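Acyl-CoA dehydrogenase (Thermus thermophilus, PDB 2Z1Q) probably oxidises saturated acyl-CoA thioesters to 2,3-dehydroacyl-CoA with bound FAD, passing the electrons to an acceptor. Local coordinates at residues G273-A278 against D363-E368; A506-R511 against R560-E565. One frame throughout, in Å; residues are numbered along the deposited sequence.

In the fold
Both contacts lie in the helical C-terminal part of the chain, on the same side of its centre, about 17 Å apart between centres and about 6 Å between nearest atoms. They do not touch. Along the sequence they come in series: contact 1 joins helices 252-288 and 348-372, and only later does contact 2 pair helix 505-528 with helix 556-570. Helix 300-331 connects them in space, since it packs on A275 and Y364 of contact 1 and on L509 and R560 of contact 2. The chain's last helices are thus laid against the acyl-CoA dehydrogenase helical bundle, and both contacts have residues that reach the second subunit.

Contact 1 (G273-A278 against D363-E368); sequences GGAKRA and DYVVDE
Helices 252-288 and 348-372 run nearly parallel where A275 and A278 meet V365 and V366, their local axes 18° apart and approaching to 8.8 Å. The small alanines allow this closeness, and CA of A278 comes within 5.7 Å of CA of V366.

V365 is the central side chain of the contact. With CG1 anti to the backbone N (chi1 176°), that methyl is thrust between the two alanines, one helical turn apart: it lies 3.7 Å from CB of A278 and 3.3 Å from the backbone O of A275, tight against the helix surface. CG2, the other branch, does not reach A278 but lies alongside CB of A275 at 4.1 Å, the same distance as CG1, so the alanine methyl is met by both branches of the valine. CG1 of V366 meets CB of A278 from a second direction, roughly at right angles to the approach of V365, at 4.0 Å. No hydrogen bond crosses between the segments; the interface is buried and held by apolar contact.

Polar groups are turned to other faces. K276 forms salt bridges with E98 and E317, and R277 with E99, tying helix 252-288 to helix 90-99 and, through E317, to helix 300-331. On helix 348-372, CG of E368 lies above one face of the Y364 ring, displaced toward its rim, and the ring makes a cation-pi contact with R312, while D367 pairs with R392 and R395 of the second subunit.

Helices that are not consecutive in the chain, packed side by side in the same direction through alanine and valine, are consistent with the up-and-down helical bundle of the acyl-CoA dehydrogenase C-terminal domain, here with one helix extending to the dimer interface.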
ATOM      1  N   GLY B 273      16.062  -7.361   1.891  1.00 23.34           N
ATOM      2  CA  GLY B 273      16.783  -6.601   2.895  1.00 19.38           C
ATOM      3  C   GLY B 273      15.957  -5.474   3.486  1.00 21.83           C
ATOM      4  O   GLY B 273      15.927  -5.287   4.702  1.00 20.83           O
ATOM      5  N   GLY B 274      15.285  -4.700   2.637  1.00 23.57           N
ATOM      6  CA  GLY B 274      14.491  -3.600   3.154  1.00 22.89           C
ATOM      7  C   GLY B 274      13.399  -4.095   4.075  1.00 21.66           C
ATOM      8  O   GLY B 274      13.133  -3.498   5.128  1.00 21.60           O
ATOM      9  N   ALA B 275      12.770  -5.195   3.688  1.00 21.52           N
ATOM     10  CA  ALA B 275      11.704  -5.773   4.486  1.00 22.00           C
ATOM     11  C   ALA B 275      12.229  -6.106   5.888  1.00 22.55           C
ATOM     12  O   ALA B 275      11.590  -5.755   6.887  1.00 22.30           O
ATOM     13  CB  ALA B 275      11.148  -7.012   3.790  1.00 22.51           C
ATOM     14  N   LYS B 276      13.397  -6.744   5.965  1.00 22.38           N
ATOM     15  CA  LYS B 276      13.988  -7.084   7.258  1.00 24.26           C
ATOM     16  C   LYS B 276      14.161  -5.832   8.110  1.00 24.71           C
ATOM     17  O   LYS B 276      13.836  -5.830   9.299  1.00 24.18           O
ATOM     18  CB  LYS B 276      15.363  -7.754   7.081  1.00 25.24           C
ATOM     19  CG  LYS B 276      15.323  -9.125   6.420  1.00 26.32           C
ATOM     20  CD  LYS B 276      16.717  -9.728   6.296  1.00 28.03           C
ATOM     21  CE  LYS B 276      16.659 -11.164   5.793  1.00 28.13           C
ATOM     22  NZ  LYS B 276      18.020 -11.741   5.570  1.00 27.71           N
ATOM     23  N   ARG B 277      14.666  -4.760   7.509  1.00 25.38           N
ATOM     24  CA  ARG B 277      14.864  -3.529   8.264  1.00 27.52           C
ATOM     25  C   ARG B 277      13.540  -3.012   8.799  1.00 27.24           C
ATOM     26  O   ARG B 277      13.445  -2.622   9.964  1.00 26.41           O
ATOM     27  CB  ARG B 277      15.499  -2.447   7.391  1.00 31.61           C
ATOM     28  CG  ARG B 277      16.691  -2.925   6.625  1.00 37.47           C
ATOM     29  CD  ARG B 277      17.739  -3.486   7.567  1.00 42.10           C
ATOM     30  NE  ARG B 277      18.459  -4.587   6.944  1.00 48.01           N
ATOM     31  CZ  ARG B 277      19.257  -4.460   5.890  1.00 49.83           C
ATOM     32  NH1 ARG B 277      19.445  -3.270   5.330  1.00 49.83           N
ATOM     33  NH2 ARG B 277      19.853  -5.530   5.385  1.00 50.96           N
ATOM     34  N   ALA B 278      12.528  -2.990   7.936  1.00 26.28           N
ATOM     35  CA  ALA B 278      11.211  -2.512   8.344  1.00 25.36           C
ATOM     36  C   ALA B 278      10.691  -3.395   9.477  1.00 26.30           C
ATOM     37  O   ALA B 278       9.990  -2.917  10.373  1.00 25.66           O
ATOM     38  CB  ALA B 278      10.245  -2.544   7.158  1.00 22.84           C
ATOM     39  N   ASP B 363       6.446  -4.273   0.102  1.00 19.93           N
ATOM     40  CA  ASP B 363       5.295  -3.370   0.098  1.00 23.16           C
ATOM     41  C   ASP B 363       4.437  -3.661   1.332  1.00 20.87           C
ATOM     42  O   ASP B 363       4.117  -2.763   2.124  1.00 18.74           O
ATOM     43  CB  ASP B 363       4.494  -3.599  -1.194  1.00 28.12           C
ATOM     44  CG  ASP B 363       3.269  -2.697  -1.319  1.00 34.72           C
ATOM     45  OD1 ASP B 363       3.354  -1.624  -1.965  1.00 37.61           O
ATOM     46  OD2 ASP B 363       2.216  -3.066  -0.764  1.00 39.06           O
ATOM     47  N   TYR B 364       4.081  -4.930   1.498  1.00 20.20           N
ATOM     48  CA  TYR B 364       3.287  -5.361   2.637  1.00 19.16           C
ATOM     49  C   TYR B 364       3.974  -5.070   3.967  1.00 19.00           C
ATOM     50  O   TYR B 364       3.350  -4.537   4.883  1.00 19.37           O
ATOM     51  CB  TYR B 364       2.991  -6.859   2.563  1.00 21.92           C
ATOM     52  CG  TYR B 364       2.297  -7.379   3.796  1.00 20.41           C
ATOM     53  CD1 TYR B 364       0.926  -7.211   3.967  1.00 22.65           C
ATOM     54  CD2 TYR B 364       3.018  -8.011   4.808  1.00 23.67           C
ATOM     55  CE1 TYR B 364       0.280  -7.658   5.119  1.00 23.58           C
ATOM     56  CE2 TYR B 364       2.383  -8.468   5.970  1.00 24.43           C
ATOM     57  CZ  TYR B 364       1.014  -8.286   6.115  1.00 25.31           C
ATOM     58  OH  TYR B 364       0.381  -8.737   7.248  1.00 26.70           O
ATOM     59  N   VAL B 365       5.257  -5.422   4.068  1.00 19.89           N
ATOM     60  CA  VAL B 365       6.028  -5.221   5.291  1.00 21.03           C
ATOM     61  C   VAL B 365       6.146  -3.733   5.680  1.00 19.88           C
ATOM     62  O   VAL B 365       5.920  -3.375   6.838  1.00 20.99           O
ATOM     63  CB  VAL B 365       7.435  -5.900   5.159  1.00 22.05           C
ATOM     64  CG1 VAL B 365       8.304  -5.616   6.380  1.00 21.59           C
ATOM     65  CG2 VAL B 365       7.239  -7.417   4.994  1.00 21.02           C
ATOM     66  N   VAL B 366       6.483  -2.854   4.741  1.00 17.95           N
ATOM     67  CA  VAL B 366       6.563  -1.445   5.140  1.00 18.32           C
ATOM     68  C   VAL B 366       5.180  -0.890   5.484  1.00 18.49           C
ATOM     69  O   VAL B 366       5.056  -0.033   6.342  1.00 20.45           O
ATOM     70  CB  VAL B 366       7.233  -0.535   4.063  1.00 18.06           C
ATOM     71  CG1 VAL B 366       8.662  -0.984   3.853  1.00 17.24           C
ATOM     72  CG2 VAL B 366       6.451  -0.560   2.755  1.00 15.08           C
ATOM     73  N   ASP B 367       4.133  -1.407   4.852  1.00 19.03           N
ATOM     74  CA  ASP B 367       2.783  -0.916   5.121  1.00 19.49           C
ATOM     75  C   ASP B 367       2.312  -1.234   6.533  1.00 18.69           C
ATOM     76  O   ASP B 367       1.807  -0.360   7.236  1.00 17.94           O
ATOM     77  CB  ASP B 367       1.813  -1.489   4.085  1.00 20.31           C
ATOM     78  CG  ASP B 367       0.441  -0.879   4.186  1.00 23.92           C
ATOM     79  OD1 ASP B 367       0.346   0.359   4.296  1.00 25.14           O
ATOM     80  OD2 ASP B 367      -0.547  -1.638   4.156  1.00 24.55           O
ATOM     81  N   GLU B 368       2.501  -2.482   6.948  1.00 19.09           N
ATOM     82  CA  GLU B 368       2.114  -2.904   8.283  1.00 19.39           C
ATOM     83  C   GLU B 368       3.103  -2.301   9.263  1.00 19.11           C
ATOM     84  O   GLU B 368       2.775  -2.091  10.424  1.00 21.03           O
ATOM     85  CB  GLU B 368       2.141  -4.428   8.393  1.00 21.21           C
ATOM     86  CG  GLU B 368       1.057  -5.113   7.576  1.00 23.99           C
ATOM     87  CD  GLU B 368      -0.336  -4.637   7.941  1.00 25.54           C
ATOM     88  OE1 GLU B 368      -0.529  -4.093   9.045  1.00 23.98           O
ATOM     89  OE2 GLU B 368      -1.250  -4.824   7.114  1.00 31.44           O
TER

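Contact 2 (A506-R511 against R560-E565)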
ATOM      1  N   ALA B 506      11.593 -22.229  11.019  1.00 36.79           N
ATOM      2  CA  ALA B 506      11.460 -22.320   9.567  1.00 37.46           C
ATOM      3  C   ALA B 506      10.171 -23.030   9.114  1.00 37.12           C
ATOM      4  O   ALA B 506       9.416 -22.483   8.313  1.00 36.80           O
ATOM      5  CB  ALA B 506      12.681 -23.005   8.958  1.00 37.92           C
ATOM      6  N   PRO B 507       9.903 -24.251   9.618  1.00 35.96           N
ATOM      7  CA  PRO B 507       8.686 -24.963   9.214  1.00 34.52           C
ATOM      8  C   PRO B 507       7.411 -24.149   9.441  1.00 33.25           C
ATOM      9  O   PRO B 507       6.499 -24.147   8.610  1.00 31.89           O
ATOM     10  CB  PRO B 507       8.713 -26.224  10.081  1.00 34.66           C
ATOM     11  CG  PRO B 507      10.171 -26.478  10.249  1.00 34.33           C
ATOM     12  CD  PRO B 507      10.732 -25.096  10.502  1.00 35.32           C
ATOM     13  N   VAL B 508       7.350 -23.466  10.576  1.00 32.94           N
ATOM     14  CA  VAL B 508       6.197 -22.652  10.922  1.00 34.56           C
ATOM     15  C   VAL B 508       5.985 -21.533   9.896  1.00 34.78           C
ATOM     16  O   VAL B 508       4.859 -21.277   9.470  1.00 35.17           O
ATOM     17  CB  VAL B 508       6.383 -22.027  12.323  1.00 36.36           C
ATOM     18  CG1 VAL B 508       5.191 -21.146  12.682  1.00 35.48           C
ATOM     19  CG2 VAL B 508       6.568 -23.134  13.364  1.00 36.11           C
ATOM     20  N   LEU B 509       7.072 -20.879   9.492  1.00 33.41           N
ATOM     21  CA  LEU B 509       6.977 -19.786   8.532  1.00 32.20           C
ATOM     22  C   LEU B 509       6.580 -20.309   7.175  1.00 31.37           C
ATOM     23  O   LEU B 509       5.801 -19.680   6.453  1.00 30.61           O
ATOM     24  CB  LEU B 509       8.308 -19.043   8.428  1.00 31.35           C
ATOM     25  CG  LEU B 509       8.755 -18.351   9.718  1.00 32.55           C
ATOM     26  CD1 LEU B 509      10.073 -17.649   9.451  1.00 31.59           C
ATOM     27  CD2 LEU B 509       7.699 -17.354  10.203  1.00 31.32           C
ATOM     28  N   ALA B 510       7.111 -21.477   6.840  1.00 30.37           N
ATOM     29  CA  ALA B 510       6.816 -22.095   5.565  1.00 30.25           C
ATOM     30  C   ALA B 510       5.342 -22.503   5.495  1.00 30.63           C
ATOM     31  O   ALA B 510       4.705 -22.357   4.458  1.00 29.88           O
ATOM     32  CB  ALA B 510       7.706 -23.301   5.363  1.00 29.32           C
ATOM     33  N   ARG B 511       4.812 -23.000   6.611  1.00 31.40           N
ATOM     34  CA  ARG B 511       3.420 -23.461   6.674  1.00 33.17           C
ATOM     35  C   ARG B 511       2.437 -22.294   6.554  1.00 31.01           C
ATOM     36  O   ARG B 511       1.414 -22.394   5.880  1.00 30.31           O
ATOM     37  CB  ARG B 511       3.198 -24.248   7.984  1.00 35.64           C
ATOM     38  CG  ARG B 511       1.864 -24.983   8.112  1.00 40.92           C
ATOM     39  CD  ARG B 511       1.882 -25.943   9.307  1.00 43.54           C
ATOM     40  NE  ARG B 511       2.961 -26.917   9.164  1.00 46.68           N
ATOM     41  CZ  ARG B 511       3.982 -27.045  10.005  1.00 47.32           C
ATOM     42  NH1 ARG B 511       4.916 -27.959   9.774  1.00 45.88           N
ATOM     43  NH2 ARG B 511       4.067 -26.268  11.080  1.00 47.80           N
ATOM     44  N   ARG B 560       0.992 -17.811  13.537  1.00 27.13           N
ATOM     45  CA  ARG B 560       1.481 -16.447  13.437  1.00 29.06           C
ATOM     46  C   ARG B 560       1.923 -15.969  14.811  1.00 29.10           C
ATOM     47  O   ARG B 560       2.979 -15.357  14.944  1.00 28.29           O
ATOM     48  CB  ARG B 560       0.402 -15.518  12.878  1.00 28.78           C
ATOM     49  CG  ARG B 560       0.112 -15.712  11.391  1.00 27.81           C
ATOM     50  CD  ARG B 560      -0.528 -14.444  10.862  1.00 28.56           C
ATOM     51  NE  ARG B 560      -0.962 -14.528   9.471  1.00 27.84           N
ATOM     52  CZ  ARG B 560      -2.182 -14.891   9.074  1.00 27.43           C
ATOM     53  NH1 ARG B 560      -3.118 -15.215   9.959  1.00 24.68           N
ATOM     54  NH2 ARG B 560      -2.476 -14.909   7.784  1.00 27.57           N
ATOM     55  N   ARG B 561       1.140 -16.269  15.845  1.00 29.73           N
ATOM     56  CA  ARG B 561       1.521 -15.847  17.191  1.00 30.41           C
ATOM     57  C   ARG B 561       2.877 -16.415  17.582  1.00 30.49           C
ATOM     58  O   ARG B 561       3.668 -15.752  18.253  1.00 30.24           O
ATOM     59  CB  ARG B 561       0.477 -16.261  18.220  1.00 30.52           C
ATOM     60  CG  ARG B 561      -0.781 -15.417  18.184  1.00 31.23           C
ATOM     61  CD  ARG B 561      -1.565 -15.589  19.466  1.00 30.64           C
ATOM     62  NE  ARG B 561      -2.739 -14.727  19.509  1.00 30.07           N
ATOM     63  CZ  ARG B 561      -3.442 -14.493  20.610  1.00 29.85           C
ATOM     64  NH1 ARG B 561      -3.082 -15.060  21.753  1.00 28.42           N
ATOM     65  NH2 ARG B 561      -4.503 -13.698  20.573  1.00 26.69           N
ATOM     66  N   GLN B 562       3.142 -17.645  17.148  1.00 31.46           N
ATOM     67  CA  GLN B 562       4.407 -18.316  17.436  1.00 33.17           C
ATOM     68  C   GLN B 562       5.572 -17.565  16.764  1.00 31.18           C
ATOM     69  O   GLN B 562       6.632 -17.381  17.366  1.00 31.89           O
ATOM     70  CB  GLN B 562       4.341 -19.773  16.953  1.00 33.39           C
ATOM     71  CG  GLN B 562       5.609 -20.578  17.198  1.00 37.09           C
ATOM     72  CD  GLN B 562       5.478 -22.054  16.799  1.00 38.57           C
ATOM     73  OE1 GLN B 562       6.463 -22.790  16.803  1.00 38.35           O
ATOM     74  NE2 GLN B 562       4.265 -22.484  16.460  1.00 38.51           N
ATOM     75  N   ALA B 563       5.353 -17.139  15.522  1.00 29.47           N
ATOM     76  CA  ALA B 563       6.355 -16.391  14.755  1.00 29.09           C
ATOM     77  C   ALA B 563       6.567 -15.014  15.398  1.00 28.30           C
ATOM     78  O   ALA B 563       7.700 -14.555  15.554  1.00 27.88           O
ATOM     79  CB  ALA B 563       5.882 -16.234  13.305  1.00 27.96           C
ATOM     80  N   ALA B 564       5.459 -14.376  15.766  1.00 27.83           N
ATOM     81  CA  ALA B 564       5.478 -13.068  16.421  1.00 30.03           C
ATOM     82  C   ALA B 564       6.389 -13.129  17.639  1.00 30.79           C
ATOM     83  O   ALA B 564       7.351 -12.369  17.742  1.00 33.06           O
ATOM     84  CB  ALA B 564       4.056 -12.673  16.851  1.00 27.31           C
ATOM     85  N   GLU B 565       6.081 -14.043  18.556  1.00 32.32           N
ATOM     86  CA  GLU B 565       6.885 -14.208  19.763  1.00 32.53           C
ATOM     87  C   GLU B 565       8.367 -14.272  19.403  1.00 31.90           C
ATOM     88  O   GLU B 565       9.199 -13.616  20.041  1.00 32.90           O
ATOM     89  CB  GLU B 565       6.469 -15.478  20.516  1.00 33.79           C
ATOM     90  CG  GLU B 565       5.067 -15.420  21.149  1.00 35.82           C
ATOM     91  CD  GLU B 565       4.914 -14.266  22.136  1.00 38.34           C
ATOM     92  OE1 GLU B 565       5.950 -13.717  22.577  1.00 38.75           O
ATOM     93  OE2 GLU B 565       3.763 -13.914  22.481  1.00 38.39           O
TER
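Two side-chain pairs, V508 with Q562 and L509 with A563, make the contact. CG2 of V508 lies to one side of the carboxamide plane of Q562, displaced toward the end of the amide away from CG, 3.5 Å from OE1 and 3.8 Å from CD, while the second methyl of V508, CG1, comes only to 4.1 Å from NE2. The glutamine gets there by a fully extended chain: CG is anti to the backbone N (chi1 180°) and the methylenes continue straight on, carrying the amide across the valine at an oblique angle. This is van der Waals contact, for no hydrogen bond joins the two segments.

The second pair is purely apolar. L509 sends its CD2 branch to CB of A563, 3.8 Å away, and these residues also hold the closest backbone register, with 7.1 Å between CA of L509 and CA of A563. Separation on this scale leaves the joining to side chains.

Further out, L559, one residue before the 560-565 segment, also packs on V508 and R511. Helix 300-331 meets both helices: Y314 touches L509, OG of S311 hydrogen-bonds to O of L509, E308 forms a salt bridge with R560, and Q303 hydrogen-bonds to E565. R511 lays one guanidinium face over O of P507, a turn earlier, and forms a salt bridge with E446. R561 forms a salt bridge with E477 of the second subunit.

Valine, leucine and alanine buried between helices, with a glutamine at the exposed border, join helix 505-528 to the last helix, 556-570, within the added helical region that follows the dehydrogenase bundle, probably comparable to that of very-long-chain acyl-CoA dehydrogenases.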